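Glucose dehydrogenase (Serratia sp. FS14, PDB 7CDY) is a probable beta-propeller protein of the glucose/sorbosone dehydrogenase family that carries a bound calcium ion. Local coordinates at residues Y227-A232 against Q241-A246. Numbering follows the deposited sequence.
With CA (calcium ion), chain D.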
loop_
_atom_site.group_PDB
_atom_site.type_symbol
_atom_site.label_atom_id
_atom_site.label_comp_id
_atom_site.label_asym_id
_atom_site.label_seq_id
_atom_site.Cartn_x
_atom_site.Cartn_y
_atom_site.Cartn_z
ATOM N N TYR A 227 -11.547 11.343 6.253
ATOM C CA TYR A 227 -10.162 11.876 6.098
ATOM C C TYR A 227 -10.124 13.108 5.165
ATOM O O TYR A 227 -9.108 13.666 4.861
ATOM C CB TYR A 227 -9.125 10.743 5.995
ATOM C CG TYR A 227 -9.074 10.071 7.338
ATOM C CD1 TYR A 227 -10.016 9.130 7.701
ATOM C CD2 TYR A 227 -8.226 10.539 8.309
ATOM C CE1 TYR A 227 -10.089 8.651 8.991
ATOM C CE2 TYR A 227 -8.277 10.054 9.595
ATOM C CZ TYR A 227 -9.227 9.128 9.943
ATOM O OH TYR A 227 -9.300 8.732 11.227
ATOM N N GLY A 228 -11.320 13.478 4.730
ATOM C CA GLY A 228 -11.625 14.776 4.094
ATOM C C GLY A 228 -11.478 14.935 2.599
ATOM O O GLY A 228 -12.006 15.896 2.090
ATOM N N TRP A 229 -10.793 14.030 1.928
ATOM C CA TRP A 229 -10.583 14.263 0.475
ATOM C C TRP A 229 -11.924 14.201 -0.246
ATOM O O TRP A 229 -12.656 13.271 -0.006
ATOM C CB TRP A 229 -9.623 13.231 -0.109
ATOM C CG TRP A 229 -9.425 13.347 -1.596
ATOM C CD1 TRP A 229 -9.965 12.540 -2.552
ATOM C CD2 TRP A 229 -8.733 14.389 -2.300
ATOM N NE1 TRP A 229 -9.607 12.963 -3.799
ATOM C CE2 TRP A 229 -8.829 14.081 -3.676
ATOM C CE3 TRP A 229 -7.959 15.484 -1.914
ATOM C CZ2 TRP A 229 -8.236 14.865 -4.664
ATOM C CZ3 TRP A 229 -7.364 16.261 -2.879
ATOM C CH2 TRP A 229 -7.503 15.939 -4.234
ATOM N N PRO A 230 -12.267 15.117 -1.174
ATOM C CA PRO A 230 -11.523 16.296 -1.635
ATOM C C PRO A 230 -11.994 17.614 -1.020
ATOM O O PRO A 230 -11.607 18.674 -1.517
ATOM C CB PRO A 230 -11.835 16.313 -3.133
ATOM C CG PRO A 230 -13.267 15.873 -3.177
ATOM C CD PRO A 230 -13.425 14.847 -2.053
ATOM N N LEU A 231 -12.802 17.550 0.045
ATOM C CA LEU A 231 -13.259 18.770 0.715
ATOM C C LEU A 231 -12.144 19.427 1.513
ATOM O O LEU A 231 -12.115 20.661 1.648
ATOM C CB LEU A 231 -14.382 18.420 1.679
ATOM C CG LEU A 231 -15.583 17.676 1.100
ATOM C CD1 LEU A 231 -16.622 17.364 2.190
ATOM C CD2 LEU A 231 -16.198 18.481 -0.031
ATOM N N ALA A 232 -11.236 18.632 2.065
ATOM C CA ALA A 232 -10.087 19.131 2.803
ATOM C C ALA A 232 -8.826 18.578 2.160
ATOM O O ALA A 232 -8.770 17.385 1.823
ATOM C CB ALA A 232 -10.158 18.690 4.261
ATOM N N GLN A 241 -4.361 25.852 -9.868
ATOM C CA GLN A 241 -5.621 26.291 -9.294
ATOM C C GLN A 241 -6.001 25.391 -8.119
ATOM O O GLN A 241 -5.540 24.254 -8.030
ATOM C CB GLN A 241 -6.711 26.218 -10.359
ATOM C CG GLN A 241 -6.495 27.187 -11.510
ATOM C CD GLN A 241 -6.319 28.608 -11.022
ATOM O OE1 GLN A 241 -7.211 29.171 -10.394
ATOM N NE2 GLN A 241 -5.158 29.189 -11.298
ATOM N N PRO A 242 -6.840 25.875 -7.203
ATOM C CA PRO A 242 -7.308 25.017 -6.107
ATOM C C PRO A 242 -8.051 23.794 -6.625
ATOM O O PRO A 242 -8.661 23.808 -7.697
ATOM C CB PRO A 242 -8.261 25.929 -5.324
ATOM C CG PRO A 242 -7.825 27.324 -5.679
ATOM C CD PRO A 242 -7.356 27.254 -7.088
ATOM N N ILE A 243 -7.995 22.725 -5.839
ATOM C CA ILE A 243 -8.895 21.595 -6.089
ATOM C C ILE A 243 -10.331 22.111 -6.037
ATOM O O ILE A 243 -10.704 22.797 -5.067
ATOM C CB ILE A 243 -8.656 20.501 -5.030
ATOM C CG1 ILE A 243 -7.272 19.847 -5.206
ATOM C CG2 ILE A 243 -9.782 19.463 -5.034
ATOM C CD1 ILE A 243 -7.072 19.069 -6.507
ATOM N N PRO A 244 -11.161 21.845 -7.055
ATOM C CA PRO A 244 -12.467 22.524 -7.145
ATOM C C PRO A 244 -13.383 22.291 -5.960
ATOM O O PRO A 244 -14.153 23.195 -5.605
ATOM C CB PRO A 244 -13.067 21.957 -8.440
ATOM C CG PRO A 244 -11.900 21.527 -9.244
ATOM C CD PRO A 244 -10.864 21.056 -8.261
ATOM N N GLU A 245 -13.348 21.107 -5.356
ATOM C CA GLU A 245 -14.233 20.756 -4.253
ATOM C C GLU A 245 -13.712 21.211 -2.896
ATOM O O GLU A 245 -14.441 21.118 -1.905
ATOM C CB GLU A 245 -14.442 19.235 -4.212
ATOM C CG GLU A 245 -14.971 18.629 -5.508
ATOM C CD GLU A 245 -13.864 18.255 -6.491
ATOM O OE1 GLU A 245 -14.193 17.768 -7.590
ATOM O OE2 GLU A 245 -12.665 18.463 -6.179
ATOM N N ALA A 246 -12.477 21.697 -2.826
ATOM C CA ALA A 246 -11.846 21.923 -1.532
ATOM C C ALA A 246 -12.431 23.151 -0.845
ATOM O O ALA A 246 -12.599 24.213 -1.456
ATOM C CB ALA A 246 -10.334 22.068 -1.687
HETATM CA CA CA D . -6.893 14.060 4.336
HETATM O O HOH W 1 -7.406 15.054 2.206
HETATM O O HOH W 2 -7.411 12.003 3.177
HETATM O O HOH W 3 -7.378 16.235 5.132
HETATM O O HOH W 4 -6.514 13.456 6.689
#
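The indole of Trp-229 meets Ile-243 at its six-membered ring, where CH2 comes within 3.9 Å of Ile-243 CD1; the methyl approaches obliquely, and the two side chains cross at about a right angle. One face of the indole is taken by its own neighbour, Pro-230, whose CB sits 3.7 Å above the plane over the ring centre. The peptide bond before Pro-230 is cis, consistent with the proline lying over the preceding indole, and Trp-229 NE1 is hydrogen-bonded to Glu-143. Water 4 lies in plane at the edge of the Tyr-227 ring, which meets His-190 with planes about 10° apart. Pro-230 also faces Glu-245: its CG packs 3.7 Å from Glu-245 CB. With chi2 at 87° the glutamate chain bends, and OE2 lies 3.8 Å from Pro-230 CB.

Residues 243-246 form a type I turn, closed by Ala-246 N to Ile-243 O, that sets Ala-246 against the backbone of 230-231. No classical hydrogen bond crosses here; instead Ala-246 CA makes CH···O contacts, 3.3 Å to Pro-230 O and 3.4 Å to Leu-231 O.

Tyr-227 O binds calcium at 2.3 Å, with Glu-217 OE1 and four waters among its other ligands; water 1 also donates to Ala-232 O. The contact folds back on itself the long loop between 216-219 and 259-261, neighbouring strands of a four-stranded antiparallel sheet, consistent with a propeller blade. The chemistry implies a join of apolar packing and weak CH···O contacts, with Glu-245 OE2 salt-bridged to Arg-147, which probably offsets its charge, and the calcium shell linked to the 228-232 bend through one water.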